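Local coordinates for protein putative Xylose isomerase (PDB 3QXB) that binds iron(III) and manganese(II) at a metal site in a xylose isomerase-like TIM barrel and probably has isomerase activity, at residues 20-25 / 243-248; 267-272 / 307-312; 231-236 / 276-281; 24-29 / 37-42. One frame throughout, in Å; residues are numbered along the deposited sequence.

Contact 1. Residues 20-25 / 243-248; sequences MKLGVN and YHIQQT. With FE (Fe (III) ion), chain E.
The metal site of the TIM barrel is where H244, on strand 240-245, meets N25, on strand 22-25. Strand 283-285 lies between these two strands, so only side chains bridge the gap. H244 ND1 binds the iron(III) ion at 2.2 Å. E178, D213, E286 and two waters complete the site, and a manganese(II) ion uses the same four residues. The other ring nitrogen, H244 NE2, lies 4.2 Å from N25 ND2, too far for a bond between them. The N25 amide plane stands 86° to the imidazole plane. Q53 OE1 joins the two as a shared partner, because it is hydrogen-bonded to both nitrogens. This second-shell link probably helps fix the turn of the ligand ring. N25 OD1 faces another way and takes the backbone N-H of C27, an Asx turn. Further along, L22 CD2 touches I245 CD1 at 4.1 Å, and the side chains cross at about a right angle. I245 CG1 sits between the backbone N and the carbonyl carbon (chi1 62°), and the extended chain beyond it carries CD1 to L22. Both residues also touch L309 of helix 295-310. Polar metal ligands inside and aliphatic packing against the outer helices are typical of a TIM barrel.

Contact 2. Residues 267-272 / 307-312; sequences QRLQDF and KALKAA
Q270 lays its CB against the CB of A312, 3.8 Å away. The contact joins helix 266-275 to the end of helix 295-310, the last two helices around the TIM barrel. A312 is the centre of it. Its CA lies 3.7 Å from Q267 OE1, a plain packing contact beside the polar end of that side chain. The bond of Q267 OE1 goes one residue further, to the backbone N of S313. Q267 NE2 donates to D271 OD1, one turn on in the same helix, at 3.0 Å with an N-H...O angle of 154°. The oxygen lies near the amide plane of Q267, but the donor comes to it from above the carboxylate plane. The Q267 chain runs out with CG opposite the backbone N (chi1 -168°) and then bends at chi2, which turns the amide to both partners. With an alanine here, the S313 N-H would probably be left without its acceptor and the D271 carboxylate without this donor. Deeper in, L269 CD1 meets L309 CD2 at 3.7 Å. Both leucines also touch I245 of strand 240-245, so the helix pair rests on the barrel there. Q270 OE1 is bonded mainly to M20 N. A water donates to L309 O at 3.0 Å and reaches Q270 OE1 with a second, weak bond of 3.5 Å.

Contact 3. Residues 231-236 / 276-281; sequences HWMDLC and YALTDQ
M233 and Y276 have their CA atoms 8.5 Å apart, where helix 229-236 passes the loop that follows helix 266-275. That helix ends in a Schellman motif: A277, with positive phi, is its C-prime residue, and L278 N reaches back to W273 O. The turn places Y276 and L278 beside one selenomethionine, M233. The M233 side chain lies across one face of the Y276 ring. Its CG stands over the ring centre, 3.6 Å from the centroid and 12° off the normal, a CH-pi contact. M233 CB lies just beyond the rim on the CE1-CZ side, 3.6 Å from Y276 CE1. Bends at chi2 (-49°) and chi3 (-109°) lead the chain along the ring and bring the methyl CE down to 3.7 Å from Y276 CG. M233 SE is further out, 4.9 Å from the centroid of the Y276 ring and above the same face, a distant Met-aromatic contact. M233 CE also meets L278 CD2 at 3.9 Å, so the methyl touches both the tyrosine and the leucine. At the other end of the ring, Y276 OH is hydrogen-bonded to D230, which ties the loop to the first turn of helix 229-236. An alanine in place of Y276 would probably strip M233 of its flat cover and leave the D230 carboxylate without this hydroxyl. The contact lies away from the metal site. Around it, M233 also packs on F272 of helix 266-275 and on I240 and Y243 of strand 240-245, while L278 touches F272, W273 and Y243.

Contact 4. Residues 24-29 / 37-42; sequences VNLCFA and DRLAGL
A29 CB and L39 CD1 meet at 3.5 Å, the tightest point between the 3-10 turn after strand 22-25 and helix 36-46. L39 is the main contributor on the helix side. Its CG lies opposite the backbone N (chi1 -169°), which carries both methyls toward the turn. CD1 goes to A29, while L39 CD2 makes a looser contact with L26 CD1, at 4.1 Å. F28 adds its far ring atom: CZ is 3.8 Å from L42 CD2, and the methyl sits at the ring edge, near the ring plane. F28 CZ is also 4.3 Å from L39 CD1. A29 CB covers one face of the F28 ring, so the turn packs on itself as well as on the helix. The five residues that touch are all buried and apolar. The solvent side is at D37 and R38, which are exposed; R38 forms a salt bridge with D46. A40, pointing away from the turn, is buried against F79. The pair belongs to the first beta-alpha-beta unit of the barrel, strand 22-25, helix 36-46 and strand 51-55. L26 and L39 both pack on F79 of helix 65-81, whereas F28 and L42 reach M302 and L299 of helix 295-310.

From the N terminus, strand 22-25 serves contacts 1 and 4. Contact 4 closes a short loop at once, tying the first strand's outgoing turn to helix 36-46. Contact 1 starts from the same strand but spans most of the chain, reaching strand 240-245. Contact 3 opens at 231-236, before contact 1 closes, and ends at 276-281, so the two cross. Contact 2 opens at 267-272 and closes at 307-312. It crosses contact 3 and follows contact 1 in series. Contacts 1, 2 and 3 touch one another through M20, Y243, F272 and M233. Together they join the first strand to the last strands and helices of the barrel.

Contact 1. Residues 20-25 / 243-248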
loop_
_atom_site.group_PDB
_atom_site.type_symbol
_atom_site.label_atom_id
_atom_site.label_comp_id
_atom_site.label_asym_id
_atom_site.label_seq_id
_atom_site.Cartn_x
_atom_site.Cartn_y
_atom_site.Cartn_z
HETATM N N MSE A 20 4.108 30.609 -3.622
HETATM C CA MSE A 20 3.659 29.672 -2.603
HETATM C C MSE A 20 4.808 28.741 -2.195
HETATM O O MSE A 20 5.751 28.522 -2.963
HETATM C CB MSE A 20 2.440 28.872 -3.093
HETATM C CG MSE A 20 2.672 27.962 -4.348
HETATM SE SE MSE A 20 1.087 27.137 -5.150
HETATM C CE MSE A 20 1.760 27.120 -6.950
ATOM N N LYS A 21 4.722 28.203 -0.975
ATOM C CA LYS A 21 5.777 27.395 -0.411
ATOM C C LYS A 21 5.506 25.975 -0.879
ATOM O O LYS A 21 4.612 25.294 -0.387
ATOM C CB LYS A 21 5.807 27.474 1.127
ATOM C CG LYS A 21 6.956 26.668 1.779
ATOM C CD LYS A 21 6.858 26.761 3.280
ATOM C CE LYS A 21 7.884 25.948 4.026
ATOM N NZ LYS A 21 7.478 25.768 5.452
ATOM N N LEU A 22 6.278 25.559 -1.864
ATOM C CA LEU A 22 6.143 24.240 -2.415
ATOM C C LEU A 22 7.112 23.304 -1.725
ATOM O O LEU A 22 8.248 23.694 -1.393
ATOM C CB LEU A 22 6.458 24.246 -3.909
ATOM C CG LEU A 22 5.556 25.070 -4.809
ATOM C CD1 LEU A 22 6.183 25.100 -6.217
ATOM C CD2 LEU A 22 4.126 24.521 -4.815
ATOM N N GLY A 23 6.653 22.066 -1.530
ATOM C CA GLY A 23 7.489 21.011 -1.035
ATOM C C GLY A 23 7.163 19.698 -1.770
ATOM O O GLY A 23 6.249 19.652 -2.605
ATOM N N VAL A 24 7.900 18.629 -1.483
ATOM C CA VAL A 24 7.544 17.324 -2.036
ATOM C C VAL A 24 7.470 16.206 -1.000
ATOM O O VAL A 24 8.322 16.084 -0.145
ATOM C CB VAL A 24 8.494 16.968 -3.230
ATOM C CG1 VAL A 24 9.976 16.847 -2.775
ATOM C CG2 VAL A 24 8.000 15.719 -3.947
ATOM N N ASN A 25 6.426 15.385 -1.080
ATOM C CA ASN A 25 6.367 14.148 -0.342
ATOM C C ASN A 25 7.073 13.094 -1.208
ATOM O O ASN A 25 6.841 12.968 -2.407
ATOM C CB ASN A 25 4.908 13.782 -0.023
ATOM C CG ASN A 25 4.771 12.443 0.641
ATOM O OD1 ASN A 25 5.158 11.448 0.080
ATOM N ND2 ASN A 25 4.239 12.414 1.872
ATOM N N TYR A 243 -0.290 21.090 3.896
ATOM C CA TYR A 243 -1.171 20.547 2.872
ATOM C C TYR A 243 -0.490 19.471 2.028
ATOM O O TYR A 243 0.740 19.446 1.911
ATOM C CB TYR A 243 -1.601 21.649 1.930
ATOM C CG TYR A 243 -2.336 22.800 2.566
ATOM C CD1 TYR A 243 -1.651 23.809 3.193
ATOM C CD2 TYR A 243 -3.726 22.909 2.488
ATOM C CE1 TYR A 243 -2.333 24.880 3.778
ATOM C CE2 TYR A 243 -4.405 23.970 3.069
ATOM C CZ TYR A 243 -3.698 24.958 3.720
ATOM O OH TYR A 243 -4.318 26.074 4.302
ATOM N N HIS A 244 -1.309 18.603 1.422
ATOM C CA HIS A 244 -0.880 17.819 0.279
ATOM C C HIS A 244 -1.576 18.425 -0.927
ATOM O O HIS A 244 -2.787 18.724 -0.881
ATOM C CB HIS A 244 -1.277 16.359 0.376
ATOM C CG HIS A 244 -0.494 15.594 1.384
ATOM N ND1 HIS A 244 -0.934 14.401 1.922
ATOM C CD2 HIS A 244 0.710 15.849 1.944
ATOM C CE1 HIS A 244 -0.040 13.981 2.804
ATOM N NE2 HIS A 244 0.962 14.843 2.839
ATOM N N ILE A 245 -0.819 18.604 -1.990
ATOM C CA ILE A 245 -1.380 19.075 -3.242
ATOM C C ILE A 245 -1.242 17.948 -4.276
ATOM O O ILE A 245 -0.272 17.219 -4.282
ATOM C CB ILE A 245 -0.746 20.412 -3.708
ATOM C CG1 ILE A 245 0.756 20.296 -3.967
ATOM C CG2 ILE A 245 -1.060 21.589 -2.700
ATOM C CD1 ILE A 245 1.357 21.564 -4.633
ATOM N N GLN A 246 -2.232 17.856 -5.162
ATOM C CA GLN A 246 -2.276 16.890 -6.258
ATOM C C GLN A 246 -3.262 17.414 -7.286
ATOM O O GLN A 246 -4.048 18.326 -7.002
ATOM C CB GLN A 246 -2.779 15.537 -5.772
ATOM C CG GLN A 246 -3.942 15.675 -4.756
ATOM C CD GLN A 246 -4.869 14.477 -4.768
ATOM O OE1 GLN A 246 -5.361 14.069 -5.836
ATOM N NE2 GLN A 246 -5.144 13.924 -3.592
ATOM N N GLN A 247 -3.207 16.846 -8.481
ATOM C CA GLN A 247 -4.163 17.148 -9.517
ATOM C C GLN A 247 -5.229 16.075 -9.450
ATOM O O GLN A 247 -4.961 14.907 -9.107
ATOM C CB GLN A 247 -3.477 17.248 -10.898
ATOM C CG GLN A 247 -4.313 17.703 -12.055
ATOM C CD GLN A 247 -4.985 19.059 -11.882
ATOM O OE1 GLN A 247 -5.917 19.185 -11.110
ATOM N NE2 GLN A 247 -4.564 20.053 -12.674
ATOM N N THR A 248 -6.462 16.497 -9.700
ATOM C CA THR A 248 -7.585 15.600 -9.578
ATOM C C THR A 248 -8.753 16.122 -10.415
ATOM O O THR A 248 -8.794 17.305 -10.734
ATOM C CB THR A 248 -8.011 15.484 -8.097
ATOM O OG1 THR A 248 -9.140 14.625 -7.988
ATOM C CG2 THR A 248 -8.343 16.885 -7.517
HETATM FE FE FE E . -2.459 12.916 1.200
HETATM O O HOH W 1 -3.351 10.873 0.556
HETATM O O HOH W 2 -1.295 11.412 2.455
#

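Contact 2. Residues 267-272 / 307-312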
loop_
_atom_site.group_PDB
_atom_site.type_symbol
_atom_site.label_atom_id
_atom_site.label_comp_id
_atom_site.label_asym_id
_atom_site.label_seq_id
_atom_site.Cartn_x
_atom_site.Cartn_y
_atom_site.Cartn_z
ATOM N N GLN A 267 -2.390 27.697 -10.768
ATOM C CA GLN A 267 -2.846 29.055 -10.449
ATOM C C GLN A 267 -3.914 29.122 -9.353
ATOM O O GLN A 267 -3.967 30.110 -8.613
ATOM C CB GLN A 267 -3.381 29.784 -11.695
ATOM C CG GLN A 267 -3.586 31.289 -11.439
ATOM C CD GLN A 267 -2.302 31.999 -11.043
ATOM O OE1 GLN A 267 -1.241 31.736 -11.607
ATOM N NE2 GLN A 267 -2.388 32.905 -10.074
ATOM N N ARG A 268 -4.792 28.119 -9.302
ATOM C CA ARG A 268 -5.811 28.048 -8.261
ATOM C C ARG A 268 -5.138 27.871 -6.875
ATOM O O ARG A 268 -5.493 28.542 -5.906
ATOM C CB ARG A 268 -6.800 26.917 -8.575
ATOM C CG ARG A 268 -7.771 26.588 -7.449
ATOM C CD ARG A 268 -8.501 25.268 -7.678
ATOM N NE ARG A 268 -9.575 25.103 -6.703
ATOM C CZ ARG A 268 -10.583 24.234 -6.778
ATOM N NH1 ARG A 268 -10.726 23.415 -7.811
ATOM N NH2 ARG A 268 -11.483 24.207 -5.797
ATOM N N LEU A 269 -4.162 26.976 -6.806
ATOM C CA LEU A 269 -3.329 26.824 -5.616
ATOM C C LEU A 269 -2.646 28.137 -5.224
ATOM O O LEU A 269 -2.707 28.522 -4.073
ATOM C CB LEU A 269 -2.285 25.706 -5.792
ATOM C CG LEU A 269 -2.731 24.243 -5.988
ATOM C CD1 LEU A 269 -1.490 23.378 -6.249
ATOM C CD2 LEU A 269 -3.494 23.693 -4.750
ATOM N N GLN A 270 -2.036 28.855 -6.165
ATOM C CA GLN A 270 -1.383 30.129 -5.834
ATOM C C GLN A 270 -2.386 31.210 -5.378
ATOM O O GLN A 270 -2.099 31.982 -4.471
ATOM C CB GLN A 270 -0.563 30.621 -7.021
ATOM C CG GLN A 270 0.173 31.916 -6.772
ATOM C CD GLN A 270 1.250 31.759 -5.730
ATOM O OE1 GLN A 270 2.153 30.938 -5.877
ATOM N NE2 GLN A 270 1.163 32.536 -4.669
ATOM N N ASP A 271 -3.566 31.233 -5.989
ATOM C CA ASP A 271 -4.625 32.160 -5.586
ATOM C C ASP A 271 -5.148 31.873 -4.166
ATOM O O ASP A 271 -5.491 32.795 -3.433
ATOM C CB ASP A 271 -5.800 32.137 -6.582
ATOM C CG ASP A 271 -5.452 32.727 -7.940
ATOM O OD1 ASP A 271 -4.491 33.533 -8.047
ATOM O OD2 ASP A 271 -6.182 32.392 -8.900
ATOM N N PHE A 272 -5.227 30.606 -3.805
ATOM C CA PHE A 272 -5.622 30.210 -2.465
ATOM C C PHE A 272 -4.552 30.624 -1.482
ATOM O O PHE A 272 -4.849 31.219 -0.434
ATOM C CB PHE A 272 -5.826 28.709 -2.407
ATOM C CG PHE A 272 -6.223 28.204 -1.067
ATOM C CD1 PHE A 272 -7.553 28.054 -0.747
ATOM C CD2 PHE A 272 -5.259 27.823 -0.143
ATOM C CE1 PHE A 272 -7.953 27.558 0.496
ATOM C CE2 PHE A 272 -5.636 27.321 1.120
ATOM C CZ PHE A 272 -7.001 27.208 1.441
ATOM N N LYS A 307 7.853 22.108 -12.532
ATOM C CA LYS A 307 7.927 23.303 -13.399
ATOM C C LYS A 307 6.562 23.969 -13.552
ATOM O O LYS A 307 6.479 25.183 -13.494
ATOM C CB LYS A 307 8.511 23.000 -14.778
ATOM C CG LYS A 307 10.027 23.121 -14.884
ATOM C CD LYS A 307 10.506 22.968 -16.363
ATOM C CE LYS A 307 11.759 22.077 -16.442
ATOM N N ALA A 308 5.503 23.166 -13.710
ATOM C CA ALA A 308 4.143 23.684 -13.865
ATOM C C ALA A 308 3.727 24.428 -12.603
ATOM O O ALA A 308 3.172 25.519 -12.686
ATOM C CB ALA A 308 3.148 22.545 -14.173
ATOM N N LEU A 309 4.015 23.851 -11.439
ATOM C CA LEU A 309 3.678 24.481 -10.150
ATOM C C LEU A 309 4.439 25.792 -9.951
ATOM O O LEU A 309 3.861 26.827 -9.553
ATOM C CB LEU A 309 3.958 23.529 -8.986
ATOM C CG LEU A 309 2.975 22.386 -8.733
ATOM C CD1 LEU A 309 3.600 21.335 -7.785
ATOM C CD2 LEU A 309 1.627 22.907 -8.215
ATOM N N LYS A 310 5.735 25.777 -10.249
ATOM C CA LYS A 310 6.542 27.022 -10.137
ATOM C C LYS A 310 6.125 28.134 -11.107
ATOM O O LYS A 310 6.411 29.300 -10.846
ATOM C CB LYS A 310 8.030 26.718 -10.329
ATOM C CG LYS A 310 8.662 25.979 -9.141
ATOM C CD LYS A 310 10.021 25.445 -9.510
ATOM C CE LYS A 310 10.860 25.123 -8.291
ATOM N NZ LYS A 310 12.248 24.843 -8.764
ATOM N N ALA A 311 5.434 27.764 -12.186
ATOM C CA ALA A 311 4.961 28.676 -13.210
ATOM C C ALA A 311 3.759 29.526 -12.792
ATOM O O ALA A 311 3.410 30.475 -13.487
ATOM C CB ALA A 311 4.626 27.847 -14.527
ATOM N N ALA A 312 3.118 29.195 -11.675
ATOM C CA ALA A 312 1.968 29.954 -11.191
ATOM C C ALA A 312 2.357 31.389 -10.825
ATOM O O ALA A 312 3.496 31.664 -10.463
ATOM C CB ALA A 312 1.328 29.257 -10.016
HETATM O O HOH W 3 4.468 28.948 -7.488
#

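Contact 3. Residues 231-236 / 276-281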
loop_
_atom_site.group_PDB
_atom_site.type_symbol
_atom_site.label_atom_id
_atom_site.label_comp_id
_atom_site.label_asym_id
_atom_site.label_seq_id
_atom_site.Cartn_x
_atom_site.Cartn_y
_atom_site.Cartn_z
ATOM N N HIS A 231 -14.498 26.194 2.305
ATOM C CA HIS A 231 -15.284 25.600 3.385
ATOM C C HIS A 231 -14.344 25.044 4.463
ATOM O O HIS A 231 -14.649 25.075 5.650
ATOM C CB HIS A 231 -16.199 24.500 2.823
ATOM C CG HIS A 231 -16.917 23.715 3.873
ATOM N ND1 HIS A 231 -17.913 24.260 4.653
ATOM C CD2 HIS A 231 -16.793 22.419 4.262
ATOM C CE1 HIS A 231 -18.350 23.342 5.500
ATOM N NE2 HIS A 231 -17.691 22.217 5.283
ATOM N N TRP A 232 -13.183 24.549 4.037
ATOM C CA TRP A 232 -12.193 24.012 4.977
ATOM C C TRP A 232 -11.593 25.169 5.788
ATOM O O TRP A 232 -11.485 25.073 7.019
ATOM C CB TRP A 232 -11.166 23.140 4.241
ATOM C CG TRP A 232 -11.706 21.762 4.080
ATOM C CD1 TRP A 232 -12.574 21.331 3.134
ATOM C CD2 TRP A 232 -11.476 20.646 4.957
ATOM N NE1 TRP A 232 -12.896 20.012 3.355
ATOM C CE2 TRP A 232 -12.228 19.572 4.470
ATOM C CE3 TRP A 232 -10.713 20.469 6.118
ATOM C CZ2 TRP A 232 -12.227 18.326 5.077
ATOM C CZ3 TRP A 232 -10.715 19.228 6.739
ATOM C CH2 TRP A 232 -11.470 18.173 6.218
HETATM N N MSE A 233 -11.264 26.277 5.138
HETATM C CA MSE A 233 -10.783 27.442 5.889
HETATM C C MSE A 233 -11.863 28.010 6.832
HETATM O O MSE A 233 -11.553 28.391 7.964
HETATM C CB MSE A 233 -10.259 28.533 4.956
HETATM C CG MSE A 233 -9.054 28.088 4.113
HETATM SE SE MSE A 233 -7.638 27.246 5.110
HETATM C CE MSE A 233 -6.288 28.634 5.015
ATOM N N ASP A 234 -13.117 28.051 6.385
ATOM C CA ASP A 234 -14.194 28.565 7.245
ATOM C C ASP A 234 -14.306 27.797 8.566
ATOM O O ASP A 234 -14.461 28.380 9.621
ATOM C CB ASP A 234 -15.546 28.544 6.529
ATOM C CG ASP A 234 -15.612 29.525 5.353
ATOM O OD1 ASP A 234 -14.826 30.503 5.332
ATOM O OD2 ASP A 234 -16.436 29.287 4.432
ATOM N N LEU A 235 -14.190 26.479 8.520
ATOM C CA LEU A 235 -14.384 25.681 9.718
ATOM C C LEU A 235 -13.060 25.331 10.444
ATOM O O LEU A 235 -13.059 25.078 11.651
ATOM C CB LEU A 235 -15.180 24.414 9.356
ATOM C CG LEU A 235 -16.622 24.597 8.857
ATOM C CD1 LEU A 235 -17.288 23.233 8.897
ATOM C CD2 LEU A 235 -17.462 25.684 9.635
ATOM N N CYS A 236 -11.943 25.301 9.714
ATOM C CA CYS A 236 -10.686 24.714 10.231
ATOM C C CYS A 236 -9.408 25.559 10.100
ATOM O O CYS A 236 -8.365 25.127 10.530
ATOM C CB CYS A 236 -10.445 23.366 9.558
ATOM S SG CYS A 236 -11.738 22.126 9.845
ATOM N N TYR A 276 -5.374 33.568 1.517
ATOM C CA TYR A 276 -5.341 33.280 2.945
ATOM C C TYR A 276 -4.035 33.704 3.630
ATOM O O TYR A 276 -3.814 33.368 4.784
ATOM C CB TYR A 276 -5.679 31.795 3.168
ATOM C CG TYR A 276 -7.137 31.523 2.886
ATOM C CD1 TYR A 276 -8.124 31.909 3.806
ATOM C CD2 TYR A 276 -7.546 30.954 1.689
ATOM C CE1 TYR A 276 -9.474 31.702 3.544
ATOM C CE2 TYR A 276 -8.894 30.744 1.417
ATOM C CZ TYR A 276 -9.849 31.126 2.354
ATOM O OH TYR A 276 -11.171 30.895 2.115
ATOM N N ALA A 277 -3.183 34.449 2.928
ATOM C CA ALA A 277 -1.929 34.946 3.488
ATOM C C ALA A 277 -1.082 33.817 4.093
ATOM O O ALA A 277 -0.523 33.968 5.165
ATOM C CB ALA A 277 -2.229 36.038 4.563
ATOM N N LEU A 278 -0.994 32.672 3.429
ATOM C CA LEU A 278 -0.265 31.560 4.018
ATOM C C LEU A 278 1.223 31.919 4.004
ATOM O O LEU A 278 1.645 32.754 3.197
ATOM C CB LEU A 278 -0.544 30.278 3.246
ATOM C CG LEU A 278 -1.990 29.777 3.181
ATOM C CD1 LEU A 278 -1.994 28.359 2.545
ATOM C CD2 LEU A 278 -2.629 29.760 4.548
ATOM N N THR A 279 1.999 31.298 4.893
ATOM C CA THR A 279 3.424 31.619 5.051
ATOM C C THR A 279 4.299 30.383 5.131
ATOM O O THR A 279 5.160 30.175 4.275
ATOM C CB THR A 279 3.674 32.429 6.319
ATOM O OG1 THR A 279 3.040 31.780 7.428
ATOM C CG2 THR A 279 3.122 33.876 6.165
ATOM N N ASP A 280 4.100 29.575 6.167
ATOM C CA ASP A 280 4.931 28.366 6.364
ATOM C C ASP A 280 4.164 27.063 6.204
ATOM O O ASP A 280 4.748 25.976 6.414
ATOM C CB ASP A 280 5.721 28.406 7.700
ATOM C CG ASP A 280 4.839 28.347 8.924
ATOM O OD1 ASP A 280 3.615 28.182 8.782
ATOM O OD2 ASP A 280 5.382 28.475 10.049
ATOM N N GLN A 281 2.901 27.139 5.759
ATOM C CA GLN A 281 2.073 25.924 5.652
ATOM C C GLN A 281 2.280 25.217 4.322
ATOM O O GLN A 281 1.476 25.332 3.403
ATOM C CB GLN A 281 0.606 26.256 5.883
ATOM C CG GLN A 281 0.368 26.927 7.198
ATOM C CD GLN A 281 0.412 28.443 7.094
ATOM O OE1 GLN A 281 1.048 28.999 6.193
ATOM N NE2 GLN A 281 -0.270 29.110 8.010
#

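Contact 4. Residues 24-29 / 37-42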
loop_
_atom_site.group_PDB
_atom_site.type_symbol
_atom_site.label_atom_id
_atom_site.label_comp_id
_atom_site.label_asym_id
_atom_site.label_seq_id
_atom_site.Cartn_x
_atom_site.Cartn_y
_atom_site.Cartn_z
ATOM N N VAL A 24 7.900 18.629 -1.483
ATOM C CA VAL A 24 7.544 17.324 -2.036
ATOM C C VAL A 24 7.470 16.206 -1.000
ATOM O O VAL A 24 8.322 16.084 -0.145
ATOM C CB VAL A 24 8.494 16.968 -3.230
ATOM C CG1 VAL A 24 9.976 16.847 -2.775
ATOM C CG2 VAL A 24 8.000 15.719 -3.947
ATOM N N ASN A 25 6.426 15.385 -1.080
ATOM C CA ASN A 25 6.367 14.148 -0.342
ATOM C C ASN A 25 7.073 13.094 -1.208
ATOM O O ASN A 25 6.841 12.968 -2.407
ATOM C CB ASN A 25 4.908 13.782 -0.023
ATOM C CG ASN A 25 4.771 12.443 0.641
ATOM O OD1 ASN A 25 5.158 11.448 0.080
ATOM N ND2 ASN A 25 4.239 12.414 1.872
ATOM N N LEU A 26 7.936 12.328 -0.565
ATOM C CA LEU A 26 8.795 11.355 -1.246
ATOM C C LEU A 26 8.072 10.126 -1.768
ATOM O O LEU A 26 8.722 9.233 -2.353
ATOM C CB LEU A 26 9.956 10.970 -0.319
ATOM C CG LEU A 26 10.881 12.149 0.008
ATOM C CD1 LEU A 26 12.007 11.717 0.915
ATOM C CD2 LEU A 26 11.435 12.782 -1.250
ATOM N N CYS A 27 6.745 10.069 -1.624
ATOM C CA CYS A 27 5.947 8.946 -2.195
ATOM C C CYS A 27 6.248 8.663 -3.676
ATOM O O CYS A 27 6.176 7.521 -4.125
ATOM C CB CYS A 27 4.448 9.194 -2.044
ATOM S SG CYS A 27 3.908 10.706 -2.820
ATOM N N PHE A 28 6.601 9.691 -4.442
ATOM C CA PHE A 28 6.858 9.508 -5.869
ATOM C C PHE A 28 8.085 8.646 -6.118
ATOM O O PHE A 28 8.223 8.105 -7.218
ATOM C CB PHE A 28 7.079 10.879 -6.551
ATOM C CG PHE A 28 8.467 11.429 -6.331
ATOM C CD1 PHE A 28 8.753 12.217 -5.217
ATOM C CD2 PHE A 28 9.492 11.141 -7.210
ATOM C CE1 PHE A 28 10.039 12.703 -5.014
ATOM C CE2 PHE A 28 10.778 11.624 -7.006
ATOM C CZ PHE A 28 11.053 12.384 -5.898
ATOM N N ALA A 29 8.969 8.511 -5.112
ATOM C CA ALA A 29 10.259 7.805 -5.209
ATOM C C ALA A 29 10.252 6.393 -4.667
ATOM O O ALA A 29 11.258 5.669 -4.771
ATOM C CB ALA A 29 11.369 8.604 -4.497
ATOM N N ASP A 37 21.887 9.763 -1.059
ATOM C CA ASP A 37 22.436 10.903 -1.729
ATOM C C ASP A 37 21.859 11.096 -3.141
ATOM O O ASP A 37 21.768 12.223 -3.588
ATOM C CB ASP A 37 23.956 10.809 -1.803
ATOM C CG ASP A 37 24.626 11.067 -0.473
ATOM O OD1 ASP A 37 24.237 12.001 0.300
ATOM O OD2 ASP A 37 25.597 10.352 -0.227
ATOM N N ARG A 38 21.478 10.017 -3.833
ATOM C CA ARG A 38 20.873 10.161 -5.181
ATOM C C ARG A 38 19.486 10.784 -5.022
ATOM O O ARG A 38 19.114 11.648 -5.815
ATOM C CB ARG A 38 20.767 8.800 -5.924
ATOM C CG ARG A 38 19.590 8.638 -7.002
ATOM C CD ARG A 38 19.925 8.924 -8.524
ATOM N NE ARG A 38 19.287 10.142 -9.099
ATOM C CZ ARG A 38 18.894 10.315 -10.383
ATOM N NH1 ARG A 38 19.016 9.340 -11.295
ATOM N NH2 ARG A 38 18.337 11.470 -10.764
ATOM N N LEU A 39 18.737 10.351 -4.003
ATOM C CA LEU A 39 17.372 10.893 -3.757
ATOM C C LEU A 39 17.438 12.371 -3.410
ATOM O O LEU A 39 16.732 13.194 -4.001
ATOM C CB LEU A 39 16.594 10.113 -2.677
ATOM C CG LEU A 39 15.085 10.401 -2.513
ATOM C CD1 LEU A 39 14.313 10.431 -3.835
ATOM C CD2 LEU A 39 14.389 9.452 -1.552
ATOM N N ALA A 40 18.305 12.703 -2.467
ATOM C CA ALA A 40 18.560 14.103 -2.072
ATOM C C ALA A 40 18.959 14.967 -3.266
ATOM O O ALA A 40 18.500 16.076 -3.395
ATOM C CB ALA A 40 19.635 14.166 -0.968
ATOM N N GLY A 41 19.810 14.456 -4.137
ATOM C CA GLY A 41 20.266 15.208 -5.307
ATOM C C GLY A 41 19.167 15.395 -6.347
ATOM O O GLY A 41 19.066 16.420 -6.983
ATOM N N LEU A 42 18.340 14.389 -6.506
ATOM C CA LEU A 42 17.163 14.446 -7.352
ATOM C C LEU A 42 16.171 15.528 -6.897
ATOM O O LEU A 42 15.652 16.258 -7.716
ATOM C CB LEU A 42 16.481 13.093 -7.324
ATOM C CG LEU A 42 15.356 12.809 -8.307
ATOM C CD1 LEU A 42 15.122 11.313 -8.364
ATOM C CD2 LEU A 42 14.084 13.522 -7.963
#